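PDB 4EEI: adenylosuccinate lyase from Francisella tularensis subsp. tularensis SCHU S4, which probably catalyses the beta-elimination of fumarate from adenylosuccinate, giving AMP, and from the related imidazole-carboxamide succinate intermediate of purine biosynthesis. Local coordinates for residues V159-R164 against G227-A232. Numbering follows the deposited sequence.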
ATOM      1  N   VAL B 159      16.153  -7.926 -19.696  1.00 18.17           N
ATOM      2  CA  VAL B 159      15.516  -9.199 -19.388  1.00 19.65           C
ATOM      3  C   VAL B 159      14.349  -9.028 -18.416  1.00 20.61           C
ATOM      4  O   VAL B 159      13.362  -9.758 -18.497  1.00 20.48           O
ATOM      5  CB  VAL B 159      16.509 -10.274 -18.879  1.00 22.35           C
ATOM      6  CG1 VAL B 159      17.506 -10.629 -19.974  1.00 23.70           C
ATOM      7  CG2 VAL B 159      17.236  -9.801 -17.615  1.00 21.51           C
ATOM      8  N   GLU B 160      14.447  -8.057 -17.515  1.00 19.89           N
ATOM      9  CA  GLU B 160      13.356  -7.828 -16.565  1.00 22.16           C
ATOM     10  C   GLU B 160      12.121  -7.280 -17.281  1.00 19.39           C
ATOM     11  O   GLU B 160      11.004  -7.751 -17.060  1.00 18.48           O
ATOM     12  CB  GLU B 160      13.777  -6.880 -15.434  1.00 20.71           C
ATOM     13  CG  GLU B 160      12.646  -6.617 -14.441  1.00 25.91           C
ATOM     14  CD  GLU B 160      13.037  -5.692 -13.290  1.00 30.02           C
ATOM     15  OE1 GLU B 160      14.146  -5.097 -13.335  1.00 28.65           O
ATOM     16  OE2 GLU B 160      12.223  -5.556 -12.342  1.00 26.49           O
ATOM     17  N   PHE B 161      12.324  -6.280 -18.138  1.00 18.25           N
ATOM     18  CA  PHE B 161      11.224  -5.741 -18.930  1.00 18.36           C
ATOM     19  C   PHE B 161      10.656  -6.786 -19.897  1.00 20.27           C
ATOM     20  O   PHE B 161       9.457  -6.771 -20.178  1.00 20.38           O
ATOM     21  CB  PHE B 161      11.654  -4.464 -19.681  1.00 17.98           C
ATOM     22  CG  PHE B 161      11.653  -3.233 -18.816  1.00 19.15           C
ATOM     23  CD1 PHE B 161      10.448  -2.605 -18.491  1.00 19.07           C
ATOM     24  CD2 PHE B 161      12.840  -2.709 -18.312  1.00 19.08           C
ATOM     25  CE1 PHE B 161      10.424  -1.462 -17.684  1.00 18.86           C
ATOM     26  CE2 PHE B 161      12.832  -1.555 -17.506  1.00 19.86           C
ATOM     27  CZ  PHE B 161      11.619  -0.934 -17.193  1.00 20.97           C
ATOM     28  N   LYS B 162      11.497  -7.701 -20.388  1.00 17.07           N
ATOM     29  CA  LYS B 162      10.982  -8.813 -21.210  1.00 16.92           C
ATOM     30  C   LYS B 162      10.131  -9.797 -20.397  1.00 18.07           C
ATOM     31  O   LYS B 162       9.171 -10.390 -20.915  1.00 19.33           O
ATOM     32  CB  LYS B 162      12.118  -9.561 -21.933  1.00 16.54           C
ATOM     33  CG  LYS B 162      12.782  -8.764 -23.057  1.00 21.45           C
ATOM     34  CD  LYS B 162      11.946  -8.784 -24.341  1.00 22.43           C
ATOM     35  CE  LYS B 162      11.956 -10.171 -24.964  1.00 29.55           C
ATOM     36  NZ  LYS B 162      10.807 -10.382 -25.896  1.00 31.14           N
ATOM     37  N   ARG B 163      10.482 -10.003 -19.131  1.00 15.60           N
ATOM     38  CA  ARG B 163       9.637 -10.842 -18.280  1.00 16.96           C
ATOM     39  C   ARG B 163       8.261 -10.187 -18.158  1.00 19.03           C
ATOM     40  O   ARG B 163       7.236 -10.872 -18.197  1.00 20.41           O
ATOM     41  CB  ARG B 163      10.274 -11.061 -16.899  1.00 20.71           C
ATOM     42  CG  ARG B 163      11.469 -12.015 -16.912  1.00 20.24           C
ATOM     43  CD  ARG B 163      11.919 -12.403 -15.489  1.00 21.62           C
ATOM     44  NE  ARG B 163      12.556 -11.311 -14.736  1.00 21.82           N
ATOM     45  CZ  ARG B 163      13.847 -11.003 -14.824  1.00 21.12           C
ATOM     46  NH1 ARG B 163      14.636 -11.663 -15.666  1.00 18.70           N
ATOM     47  NH2 ARG B 163      14.357 -10.031 -14.081  1.00 23.23           N
ATOM     48  N   ARG B 164       8.238  -8.864 -18.032  1.00 17.08           N
ATOM     49  CA  ARG B 164       6.965  -8.145 -17.927  1.00 17.19           C
ATOM     50  C   ARG B 164       6.221  -8.162 -19.259  1.00 19.09           C
ATOM     51  O   ARG B 164       4.991  -8.267 -19.292  1.00 22.32           O
ATOM     52  CB  ARG B 164       7.192  -6.705 -17.468  1.00 18.59           C
ATOM     53  CG  ARG B 164       7.921  -6.578 -16.131  1.00 17.92           C
ATOM     54  CD  ARG B 164       7.038  -6.959 -14.924  1.00 18.03           C
ATOM     55  NE  ARG B 164       6.877  -8.409 -14.781  1.00 17.91           N
ATOM     56  CZ  ARG B 164       7.791  -9.216 -14.243  1.00 19.31           C
ATOM     57  NH1 ARG B 164       7.569 -10.522 -14.171  1.00 20.78           N
ATOM     58  NH2 ARG B 164       8.927  -8.712 -13.774  1.00 21.15           N
ATOM     59  N   GLY B 227       2.206  -2.820 -11.786  1.00 18.77           N
ATOM     60  CA  GLY B 227       2.962  -2.528 -10.572  1.00 17.94           C
ATOM     61  C   GLY B 227       4.375  -3.088 -10.627  1.00 20.58           C
ATOM     62  O   GLY B 227       5.336  -2.456 -10.153  1.00 20.70           O
ATOM     63  N   LEU B 228       4.510  -4.280 -11.203  1.00 16.95           N
ATOM     64  CA  LEU B 228       5.822  -4.914 -11.362  1.00 19.11           C
ATOM     65  C   LEU B 228       6.651  -4.160 -12.389  1.00 20.56           C
ATOM     66  O   LEU B 228       7.876  -4.012 -12.233  1.00 20.16           O
ATOM     67  CB  LEU B 228       5.662  -6.373 -11.792  1.00 15.23           C
ATOM     68  CG  LEU B 228       5.043  -7.331 -10.774  1.00 20.12           C
ATOM     69  CD1 LEU B 228       4.665  -8.633 -11.456  1.00 23.27           C
ATOM     70  CD2 LEU B 228       6.025  -7.623  -9.649  1.00 18.97           C
ATOM     71  N   ILE B 229       5.993  -3.689 -13.449  1.00 19.52           N
ATOM     72  CA  ILE B 229       6.670  -2.848 -14.436  1.00 15.83           C
ATOM     73  C   ILE B 229       7.181  -1.576 -13.757  1.00 18.52           C
ATOM     74  O   ILE B 229       8.290  -1.105 -14.043  1.00 18.70           O
ATOM     75  CB  ILE B 229       5.735  -2.489 -15.603  1.00 14.61           C
ATOM     76  CG1 ILE B 229       5.417  -3.744 -16.419  1.00 18.06           C
ATOM     77  CG2 ILE B 229       6.376  -1.411 -16.519  1.00 17.62           C
ATOM     78  CD1 ILE B 229       4.337  -3.554 -17.483  1.00 21.88           C
ATOM     79  N   ALA B 230       6.382  -1.032 -12.844  1.00 16.73           N
ATOM     80  CA  ALA B 230       6.762   0.189 -12.141  1.00 20.79           C
ATOM     81  C   ALA B 230       8.050  -0.014 -11.344  1.00 20.08           C
ATOM     82  O   ALA B 230       8.902   0.874 -11.290  1.00 19.14           O
ATOM     83  CB  ALA B 230       5.623   0.672 -11.233  1.00 20.02           C
ATOM     84  N   SER B 231       8.195  -1.177 -10.721  1.00 19.62           N
ATOM     85  CA  SER B 231       9.449  -1.511 -10.040  1.00 18.98           C
ATOM     86  C   SER B 231      10.630  -1.611 -11.001  1.00 20.34           C
ATOM     87  O   SER B 231      11.756  -1.239 -10.660  1.00 21.87           O
ATOM     88  CB  SER B 231       9.313  -2.824  -9.275  1.00 19.22           C
ATOM     89  OG  SER B 231       8.550  -2.609  -8.106  1.00 26.84           O
ATOM     90  N   ALA B 232      10.384  -2.150 -12.187  1.00 18.49           N
ATOM     91  CA  ALA B 232      11.418  -2.216 -13.222  1.00 20.53           C
ATOM     92  C   ALA B 232      11.829  -0.814 -13.676  1.00 19.05           C
ATOM     93  O   ALA B 232      13.018  -0.524 -13.874  1.00 18.79           O
ATOM     94  CB  ALA B 232      10.915  -3.027 -14.408  1.00 19.28           C
TER
HETATM   95  O   HOH W   1       9.639  -5.935 -12.790  1.00 20.09           O
HETATM   96  O   HOH W   2      14.959  -2.508 -14.622  1.00 20.95           O
HETATM   97  O   HOH W   3      13.070  -4.230 -10.364  1.00 25.63           O
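Leu228 meets Arg164 through its CB, which lies 3.5 Å from Arg164 CD, and the two side chains cross at about a right angle. The arginine chain is folded at chi2 and chi3, and its guanidinium carries Leu228 CD1 over one face, offset toward the rim. The backbone oxygen of Leu228 is linked to this group by water: one molecule donates to Leu228 O and to Glu160 OE2 and accepts from Arg164 NH2, so three bonds fix it between the helices. Ile229 follows, its CG1 3.6 Å from Arg164 CB as the two side chains slide past each other in opposite directions; its CG2 sits at the edge of the Phe161 ring, 4.2 Å from CE1. Ala232 is packed between two side chains of the other helix, Phe161 and Glu160. Its CB rests over one face of Phe161, 3.8 Å from the ring centroid and 21° off the ring normal, a CH-pi contact, while Glu160 OE2 lies 3.5 Å from the same methyl. Glu160 reaches this point because CG is anti to the backbone N (chi1 179°) and the chain beyond stays extended. A second water donates to Glu160 OE1 and, at 2.9 Å, to Ala232 O. The buried carboxylate is also salt-bridged to Arg235, and Arg164 to Asp167 and to Asp217 of the second subunit, so the charges probably offset one another. The segment axes approach to 9.9 Å at 170°, an antiparallel pairing of helices 151-173 and 217-244 in the long helical bundle of the fumarase/aspartase superfamily. Helix 94-131 packs against Phe161 through Leu117, Leu120, Cys121 and Leu124, and the second subunit adds Leu292 against Leu228, placing the pair between a third helix and the subunit interface.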